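Local coordinates for protein Dok-7 (Mus musculus, PDB 3ML4) that acts as a muscle adaptor that dimerises and activates the receptor kinase MuSK, driving neuromuscular synapse formation, at residues 116-120 against 195-199; 156-162 against 173-179. All blocks are in the same frame, centred on the assembly; numbering follows the deposited sequence.

Contact 1 of 2, residues 116-120 against 195-199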
ATOM      1  N   HIS B 116     -13.788  -6.134  -1.963  1.00 27.08           N
ATOM      2  CA  HIS B 116     -14.940  -6.915  -2.390  1.00 27.08           C
ATOM      3  C   HIS B 116     -16.022  -6.837  -1.320  1.00 26.89           C
ATOM      4  O   HIS B 116     -15.723  -6.621  -0.142  1.00 27.03           O
ATOM      5  CB  HIS B 116     -14.535  -8.379  -2.571  1.00 27.26           C
ATOM      6  CG  HIS B 116     -13.429  -8.589  -3.561  1.00 28.06           C
ATOM      7  ND1 HIS B 116     -13.631  -9.203  -4.782  1.00 28.68           N
ATOM      8  CD2 HIS B 116     -12.111  -8.284  -3.507  1.00 27.99           C
ATOM      9  CE1 HIS B 116     -12.487  -9.255  -5.438  1.00 28.35           C
ATOM     10  NE2 HIS B 116     -11.548  -8.705  -4.686  1.00 28.34           N
ATOM     11  N   ARG B 117     -17.274  -7.017  -1.723  1.00 26.51           N
ATOM     12  CA  ARG B 117     -18.368  -6.999  -0.773  1.00 26.39           C
ATOM     13  C   ARG B 117     -19.401  -8.059  -1.126  1.00 26.16           C
ATOM     14  O   ARG B 117     -19.674  -8.306  -2.302  1.00 26.04           O
ATOM     15  CB  ARG B 117     -19.001  -5.603  -0.705  1.00 26.63           C
ATOM     16  CG  ARG B 117     -20.157  -5.389  -1.659  1.00 27.40           C
ATOM     17  CD  ARG B 117     -20.635  -3.964  -1.681  1.00 29.36           C
ATOM     18  NE  ARG B 117     -20.219  -3.315  -2.917  1.00 31.05           N
ATOM     19  CZ  ARG B 117     -20.886  -3.403  -4.061  1.00 32.56           C
ATOM     20  NH1 ARG B 117     -22.020  -4.100  -4.117  1.00 33.41           N
ATOM     21  NH2 ARG B 117     -20.424  -2.789  -5.148  1.00 32.65           N
ATOM     22  N   PHE B 118     -19.967  -8.685  -0.100  1.00 26.09           N
ATOM     23  CA  PHE B 118     -20.999  -9.706  -0.275  1.00 25.94           C
ATOM     24  C   PHE B 118     -22.145  -9.456   0.691  1.00 26.08           C
ATOM     25  O   PHE B 118     -21.928  -9.353   1.903  1.00 26.02           O
ATOM     26  CB  PHE B 118     -20.429 -11.097  -0.011  1.00 25.93           C
ATOM     27  CG  PHE B 118     -19.198 -11.427  -0.816  1.00 26.21           C
ATOM     28  CD1 PHE B 118     -19.295 -12.190  -1.971  1.00 25.82           C
ATOM     29  CD2 PHE B 118     -17.936 -10.992  -0.402  1.00 25.97           C
ATOM     30  CE1 PHE B 118     -18.155 -12.512  -2.714  1.00 25.72           C
ATOM     31  CE2 PHE B 118     -16.802 -11.302  -1.137  1.00 25.89           C
ATOM     32  CZ  PHE B 118     -16.913 -12.069  -2.295  1.00 26.08           C
ATOM     33  N   HIS B 119     -23.362  -9.342   0.152  1.00 26.32           N
ATOM     34  CA  HIS B 119     -24.568  -9.233   0.971  1.00 26.19           C
ATOM     35  C   HIS B 119     -24.815 -10.549   1.710  1.00 25.77           C
ATOM     36  O   HIS B 119     -25.015 -11.596   1.087  1.00 25.76           O
ATOM     37  CB  HIS B 119     -25.788  -8.879   0.114  1.00 26.61           C
ATOM     38  CG  HIS B 119     -25.777  -7.480  -0.428  1.00 28.40           C
ATOM     39  ND1 HIS B 119     -25.978  -7.191  -1.762  1.00 29.85           N
ATOM     40  CD2 HIS B 119     -25.551  -6.290   0.183  1.00 29.16           C
ATOM     41  CE1 HIS B 119     -25.906  -5.883  -1.945  1.00 29.93           C
ATOM     42  NE2 HIS B 119     -25.644  -5.315  -0.783  1.00 30.16           N
ATOM     43  N   VAL B 120     -24.787 -10.487   3.039  1.00 25.46           N
ATOM     44  CA  VAL B 120     -24.955 -11.668   3.893  1.00 25.19           C
ATOM     45  C   VAL B 120     -25.987 -11.459   5.014  1.00 25.14           C
ATOM     46  O   VAL B 120     -26.413 -10.332   5.288  1.00 25.25           O
ATOM     47  CB  VAL B 120     -23.606 -12.117   4.539  1.00 25.36           C
ATOM     48  CG1 VAL B 120     -22.528 -12.369   3.467  1.00 24.82           C
ATOM     49  CG2 VAL B 120     -23.126 -11.095   5.577  1.00 24.99           C
ATOM     50  N   GLN B 195     -17.467 -18.404  -3.681  1.00 32.90           N
ATOM     51  CA  GLN B 195     -16.755 -17.189  -4.087  1.00 33.31           C
ATOM     52  C   GLN B 195     -15.993 -16.540  -2.941  1.00 33.44           C
ATOM     53  O   GLN B 195     -14.902 -16.013  -3.146  1.00 33.60           O
ATOM     54  CB  GLN B 195     -17.712 -16.169  -4.701  1.00 33.15           C
ATOM     55  CG  GLN B 195     -17.900 -16.343  -6.189  1.00 34.02           C
ATOM     56  CD  GLN B 195     -19.163 -15.694  -6.712  1.00 35.04           C
ATOM     57  OE1 GLN B 195     -19.627 -14.675  -6.189  1.00 35.67           O
ATOM     58  NE2 GLN B 195     -19.729 -16.284  -7.759  1.00 35.04           N
HETATM   59  N   MSE B 196     -16.564 -16.583  -1.740  1.00 33.43           N
HETATM   60  CA  MSE B 196     -15.916 -15.998  -0.572  1.00 34.28           C
HETATM   61  C   MSE B 196     -14.687 -16.795  -0.149  1.00 33.00           C
HETATM   62  O   MSE B 196     -13.640 -16.219   0.144  1.00 32.80           O
HETATM   63  CB  MSE B 196     -16.900 -15.863   0.594  1.00 34.18           C
HETATM   64  CG  MSE B 196     -17.945 -14.784   0.382  1.00 35.28           C
HETATM   65 SE   MSE B 196     -19.403 -14.834   1.686  1.00 38.58          SE
HETATM   66  CE  MSE B 196     -20.840 -14.509   0.437  1.00 35.35           C
ATOM     67  N   SER B 197     -14.832 -18.118  -0.138  1.00 32.19           N
ATOM     68  CA  SER B 197     -13.775 -19.036   0.278  1.00 31.20           C
ATOM     69  C   SER B 197     -12.585 -18.993  -0.680  1.00 30.74           C
ATOM     70  O   SER B 197     -11.425 -19.018  -0.249  1.00 30.50           O
ATOM     71  CB  SER B 197     -14.331 -20.459   0.371  1.00 31.22           C
ATOM     72  OG  SER B 197     -13.481 -21.293   1.133  1.00 31.05           O
ATOM     73  N   PHE B 198     -12.883 -18.927  -1.976  1.00 29.82           N
ATOM     74  CA  PHE B 198     -11.853 -18.846  -2.999  1.00 29.18           C
ATOM     75  C   PHE B 198     -11.086 -17.522  -2.931  1.00 28.60           C
ATOM     76  O   PHE B 198      -9.867 -17.487  -3.123  1.00 28.38           O
ATOM     77  CB  PHE B 198     -12.459 -19.041  -4.384  1.00 29.32           C
ATOM     78  CG  PHE B 198     -11.533 -18.672  -5.503  1.00 29.77           C
ATOM     79  CD1 PHE B 198     -10.465 -19.504  -5.840  1.00 29.69           C
ATOM     80  CD2 PHE B 198     -11.722 -17.489  -6.215  1.00 29.66           C
ATOM     81  CE1 PHE B 198      -9.608 -19.163  -6.876  1.00 30.13           C
ATOM     82  CE2 PHE B 198     -10.871 -17.140  -7.254  1.00 29.66           C
ATOM     83  CZ  PHE B 198      -9.811 -17.973  -7.585  1.00 29.65           C
ATOM     84  N   LEU B 199     -11.812 -16.440  -2.666  1.00 27.82           N
ATOM     85  CA  LEU B 199     -11.202 -15.139  -2.448  1.00 27.10           C
ATOM     86  C   LEU B 199     -10.245 -15.213  -1.261  1.00 26.57           C
ATOM     87  O   LEU B 199      -9.106 -14.750  -1.336  1.00 26.26           O
ATOM     88  CB  LEU B 199     -12.284 -14.095  -2.184  1.00 27.09           C
ATOM     89  CG  LEU B 199     -11.909 -12.637  -2.422  1.00 26.59           C
ATOM     90  CD1 LEU B 199     -12.187 -12.304  -3.871  1.00 26.80           C
ATOM     91  CD2 LEU B 199     -12.706 -11.729  -1.506  1.00 26.16           C
TER

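Contact 2 of 2, residues 156-162 against 173-179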
ATOM      1  N   TRP B 156     -11.596  -8.130  11.577  1.00 32.17           N
ATOM      2  CA  TRP B 156     -10.534  -9.117  11.748  1.00 31.46           C
ATOM      3  C   TRP B 156      -9.428  -8.848  10.737  1.00 31.39           C
ATOM      4  O   TRP B 156      -9.708  -8.444   9.609  1.00 31.46           O
ATOM      5  CB  TRP B 156     -11.069 -10.541  11.512  1.00 31.07           C
ATOM      6  CG  TRP B 156     -12.268 -10.944  12.343  1.00 30.50           C
ATOM      7  CD1 TRP B 156     -12.254 -11.674  13.494  1.00 30.43           C
ATOM      8  CD2 TRP B 156     -13.648 -10.646  12.076  1.00 29.78           C
ATOM      9  NE1 TRP B 156     -13.536 -11.851  13.966  1.00 30.03           N
ATOM     10  CE2 TRP B 156     -14.410 -11.227  13.117  1.00 30.21           C
ATOM     11  CE3 TRP B 156     -14.313  -9.941  11.065  1.00 30.02           C
ATOM     12  CZ2 TRP B 156     -15.806 -11.123  13.177  1.00 30.19           C
ATOM     13  CZ3 TRP B 156     -15.698  -9.838  11.121  1.00 30.37           C
ATOM     14  CH2 TRP B 156     -16.431 -10.428  12.174  1.00 30.55           C
ATOM     15  N   LYS B 157      -8.176  -9.062  11.140  1.00 31.32           N
ATOM     16  CA  LYS B 157      -7.099  -9.276  10.176  1.00 31.20           C
ATOM     17  C   LYS B 157      -7.328 -10.663   9.602  1.00 31.13           C
ATOM     18  O   LYS B 157      -7.580 -11.610  10.356  1.00 31.11           O
ATOM     19  CB  LYS B 157      -5.721  -9.259  10.843  1.00 31.28           C
ATOM     20  CG  LYS B 157      -5.162  -7.896  11.218  1.00 31.86           C
ATOM     21  CD  LYS B 157      -3.636  -7.966  11.309  1.00 32.92           C
ATOM     22  CE  LYS B 157      -3.101  -7.371  12.611  1.00 33.63           C
ATOM     23  NZ  LYS B 157      -3.494  -5.944  12.829  1.00 34.88           N
ATOM     24  N   LEU B 158      -7.242 -10.795   8.281  1.00 31.13           N
ATOM     25  CA  LEU B 158      -7.292 -12.113   7.644  1.00 31.16           C
ATOM     26  C   LEU B 158      -6.229 -13.089   8.165  1.00 31.07           C
ATOM     27  O   LEU B 158      -6.479 -14.288   8.258  1.00 30.93           O
ATOM     28  CB  LEU B 158      -7.206 -11.991   6.123  1.00 31.18           C
ATOM     29  CG  LEU B 158      -8.474 -12.421   5.381  1.00 31.80           C
ATOM     30  CD1 LEU B 158      -9.600 -11.403   5.533  1.00 32.37           C
ATOM     31  CD2 LEU B 158      -8.167 -12.668   3.915  1.00 32.56           C
ATOM     32  N   SER B 159      -5.060 -12.562   8.526  1.00 31.12           N
ATOM     33  CA  SER B 159      -3.950 -13.377   9.021  1.00 31.36           C
ATOM     34  C   SER B 159      -4.194 -13.951  10.430  1.00 31.40           C
ATOM     35  O   SER B 159      -3.414 -14.777  10.921  1.00 31.34           O
ATOM     36  CB  SER B 159      -2.634 -12.581   8.968  1.00 31.34           C
ATOM     37  OG  SER B 159      -2.709 -11.407   9.760  1.00 31.82           O
ATOM     38  N   ASP B 160      -5.282 -13.519  11.064  1.00 31.34           N
ATOM     39  CA  ASP B 160      -5.616 -13.958  12.414  1.00 31.26           C
ATOM     40  C   ASP B 160      -6.779 -14.957  12.431  1.00 31.27           C
ATOM     41  O   ASP B 160      -7.234 -15.380  13.494  1.00 31.15           O
ATOM     42  CB  ASP B 160      -5.924 -12.746  13.294  1.00 31.42           C
ATOM     43  CG  ASP B 160      -4.727 -11.829  13.469  1.00 32.01           C
ATOM     44  OD1 ASP B 160      -3.586 -12.269  13.210  1.00 34.82           O
ATOM     45  OD2 ASP B 160      -4.919 -10.666  13.877  1.00 31.88           O
ATOM     46  N   LEU B 161      -7.251 -15.329  11.246  1.00 31.37           N
ATOM     47  CA  LEU B 161      -8.284 -16.353  11.095  1.00 31.43           C
ATOM     48  C   LEU B 161      -7.671 -17.752  11.086  1.00 31.52           C
ATOM     49  O   LEU B 161      -6.764 -18.024  10.301  1.00 31.47           O
ATOM     50  CB  LEU B 161      -9.055 -16.123   9.794  1.00 31.31           C
ATOM     51  CG  LEU B 161     -10.375 -15.354   9.763  1.00 31.03           C
ATOM     52  CD1 LEU B 161     -10.496 -14.278  10.844  1.00 30.49           C
ATOM     53  CD2 LEU B 161     -10.547 -14.759   8.377  1.00 30.70           C
ATOM     54  N   ARG B 162      -8.166 -18.631  11.957  1.00 31.83           N
ATOM     55  CA  ARG B 162      -7.694 -20.023  12.010  1.00 32.18           C
ATOM     56  C   ARG B 162      -8.191 -20.798  10.805  1.00 31.78           C
ATOM     57  O   ARG B 162      -7.419 -21.453  10.109  1.00 31.68           O
ATOM     58  CB  ARG B 162      -8.194 -20.750  13.262  1.00 32.50           C
ATOM     59  CG  ARG B 162      -7.879 -20.088  14.583  1.00 34.60           C
ATOM     60  CD  ARG B 162      -7.791 -21.124  15.700  1.00 37.34           C
ATOM     61  NE  ARG B 162      -7.856 -20.509  17.028  1.00 39.06           N
ATOM     62  CZ  ARG B 162      -7.425 -21.085  18.147  1.00 40.01           C
ATOM     63  NH1 ARG B 162      -6.876 -22.295  18.115  1.00 40.79           N
ATOM     64  NH2 ARG B 162      -7.532 -20.444  19.301  1.00 40.32           N
ATOM     65  N   PHE B 173     -16.416 -18.660   9.169  1.00 29.48           N
ATOM     66  CA  PHE B 173     -15.028 -18.319   9.478  1.00 29.94           C
ATOM     67  C   PHE B 173     -14.752 -18.253  10.986  1.00 30.56           C
ATOM     68  O   PHE B 173     -15.640 -17.924  11.775  1.00 30.79           O
ATOM     69  CB  PHE B 173     -14.588 -17.036   8.756  1.00 29.61           C
ATOM     70  CG  PHE B 173     -15.233 -15.780   9.269  1.00 29.24           C
ATOM     71  CD1 PHE B 173     -16.474 -15.374   8.795  1.00 28.70           C
ATOM     72  CD2 PHE B 173     -14.584 -14.982  10.209  1.00 29.07           C
ATOM     73  CE1 PHE B 173     -17.069 -14.203   9.264  1.00 28.26           C
ATOM     74  CE2 PHE B 173     -15.175 -13.804  10.682  1.00 28.68           C
ATOM     75  CZ  PHE B 173     -16.416 -13.417  10.206  1.00 28.49           C
ATOM     76  N   GLU B 174     -13.520 -18.581  11.376  1.00 31.14           N
ATOM     77  CA  GLU B 174     -13.126 -18.557  12.777  1.00 31.89           C
ATOM     78  C   GLU B 174     -11.928 -17.639  13.036  1.00 32.31           C
ATOM     79  O   GLU B 174     -10.870 -17.795  12.430  1.00 32.56           O
ATOM     80  CB  GLU B 174     -12.841 -19.975  13.283  1.00 31.69           C
ATOM     81  CG  GLU B 174     -12.416 -20.035  14.749  1.00 32.13           C
ATOM     82  CD  GLU B 174     -11.903 -21.402  15.182  1.00 32.42           C
ATOM     83  OE1 GLU B 174     -11.888 -22.346  14.357  1.00 32.15           O
ATOM     84  OE2 GLU B 174     -11.511 -21.526  16.363  1.00 33.37           O
ATOM     85  N   GLY B 175     -12.109 -16.681  13.939  1.00 32.83           N
ATOM     86  CA  GLY B 175     -11.014 -15.829  14.390  1.00 33.57           C
ATOM     87  C   GLY B 175     -10.301 -16.432  15.588  1.00 34.19           C
ATOM     88  O   GLY B 175     -10.941 -16.927  16.521  1.00 34.08           O
ATOM     89  N   GLY B 176      -8.972 -16.380  15.567  1.00 34.71           N
ATOM     90  CA  GLY B 176      -8.163 -16.976  16.617  1.00 35.82           C
ATOM     91  C   GLY B 176      -7.886 -16.082  17.809  1.00 36.62           C
ATOM     92  O   GLY B 176      -8.481 -15.011  17.955  1.00 36.57           O
ATOM     93  N   THR B 177      -6.969 -16.541  18.657  1.00 37.59           N
ATOM     94  CA  THR B 177      -6.539 -15.820  19.861  1.00 38.80           C
ATOM     95  C   THR B 177      -6.078 -14.398  19.569  1.00 39.33           C
ATOM     96  O   THR B 177      -6.376 -13.485  20.331  1.00 39.56           O
ATOM     97  CB  THR B 177      -5.435 -16.609  20.614  1.00 38.69           C
ATOM     98  OG1 THR B 177      -6.023 -17.759  21.228  1.00 38.64           O
ATOM     99  CG2 THR B 177      -4.764 -15.761  21.685  1.00 39.25           C
ATOM    100  N   ARG B 178      -5.368 -14.223  18.457  1.00 40.33           N
ATOM    101  CA  ARG B 178      -4.893 -12.908  18.010  1.00 41.21           C
ATOM    102  C   ARG B 178      -5.981 -11.830  18.097  1.00 41.46           C
ATOM    103  O   ARG B 178      -5.691 -10.687  18.456  1.00 41.80           O
ATOM    104  CB  ARG B 178      -4.373 -12.962  16.565  1.00 41.54           C
ATOM    105  CG  ARG B 178      -3.890 -14.318  16.058  1.00 42.40           C
ATOM    106  CD  ARG B 178      -2.377 -14.394  15.884  1.00 43.71           C
ATOM    107  NE  ARG B 178      -1.991 -15.637  15.208  1.00 44.83           N
ATOM    108  CZ  ARG B 178      -1.711 -16.781  15.832  1.00 46.17           C
ATOM    109  NH1 ARG B 178      -1.755 -16.854  17.158  1.00 47.00           N
ATOM    110  NH2 ARG B 178      -1.378 -17.860  15.138  1.00 46.45           N
ATOM    111  N   CYS B 179      -7.221 -12.195  17.761  1.00 41.62           N
ATOM    112  CA  CYS B 179      -8.346 -11.252  17.801  1.00 41.83           C
ATOM    113  C   CYS B 179      -9.188 -11.365  19.082  1.00 42.03           C
ATOM    114  O   CYS B 179     -10.308 -11.874  19.072  1.00 42.29           O
ATOM    115  CB  CYS B 179      -9.209 -11.328  16.524  1.00 41.91           C
ATOM    116  SG  CYS B 179      -9.024 -12.796  15.460  1.00 41.74           S
TER

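Contact 1 of 2, residues 116-120 against 195-199
Phe118 packs against Met196 and Leu199 in an apolar helix-on-sheet contact of the PTB domain, where helix 193-203 covers one face of strand 115-122. Their local axes run roughly antiparallel, at 149°, and come within 10.7 Å. Alternate strand residues His116, Phe118 and Val120 face the helix, and Met196 and Leu199, almost one turn apart, receive them. Met196, a selenomethionine, lays its CG over the centre of the Phe118 ring, 3.6 Å from the centroid. Its bent chi3, -138°, carries the chain on past the ring, so that CE lies 3.5 Å from Phe118 CB and also meets Val120 CG1, while SE lies oblique to the Phe118 ring in a Met-aromatic contact. Leu199 divides its branches: CD2 meets the edge of the Phe118 ring at CE2, 4.1 Å away, and CD1 lies over the His116 imidazole, 3.6 Å from its centroid. A histidine suits this margin because it offers the leucine a flat face while its NE2 is hydrogen-bonded to Glu114. With an alanine at Phe118, Met196 CG would lose the ring it lies on, and its long chain is likely to be set free to turn. Beyond the pair, Leu199 also rests on Leu137 of strand 133-138, the backbone neighbour of strand 115-122, and Met196 reaches Phe171 of strand 170-175, so the helix spans several strands of the sheet.

Contact 2 of 2, residues 156-162 against 173-179
Leu161 and Gly175 form an antiparallel, non-hydrogen-bonded pair, flanked by two backbone bonds that join the ends of a beta hairpin. Gly176 N gives a nearly straight bond to Asp160 O (2.9 Å, 163°), whereas Arg162 N reaches Glu174 O at the same 2.9 Å but with a more bent N-H. Gly176, lacking a side chain, lets Arg162 lie close alongside, its CA at the guanidinium edge near NE. Arg162 NE forms a long salt bridge to Glu174 OE2, 3.9 Å away and well out of the guanidinium plane: attraction of charge alone. Glu174 OE1 has Arg163 as its salt-bridge partner. Asp160 lies against CB and CG of Arg178, whose NE stays 4.2 Å from Asp160 OD1, beyond a salt bridge; Arg178 NH2 instead donates to the backbone of the bound peptide. On the inner side, Phe173 CG sits between its backbone N and carbonyl carbon (chi1 70°), which brings the ring edge onto the face of Trp156 from strand 151-157, planes 85° apart. Cys179 SG touches the indole edge at CD1, and Trp156 NE1 is satisfied by Trp182 O. Thr177 OG1 is hydrogen-bonded to a modified side chain of the peptide, consistent with phosphotyrosine, and Leu161 O to a polar one: with Arg162 close by, this is the ligand-binding rim of a PTB domain.

In the fold
Both contacts belong to the PTB domain and reach the same antiparallel sheet, with centres about 17 Å apart and no direct touch. Contact 1 is buried and mainly apolar, a helix laid on a central strand with no hydrogen bond between its segments. Contact 2, only partly buried, joins both outermost strands, 151-157 and 161-167, to strand 170-175 and the loop after it; its rings face inward while backbone bonds and charged side chains gather at the peptide-binding rim. Helix 193-203 links the two regions, for its Phe200 touches Leu161. Contact 1 thus belongs to the core, while contact 2 runs from a buried ring pair out to the surface that holds the peptide.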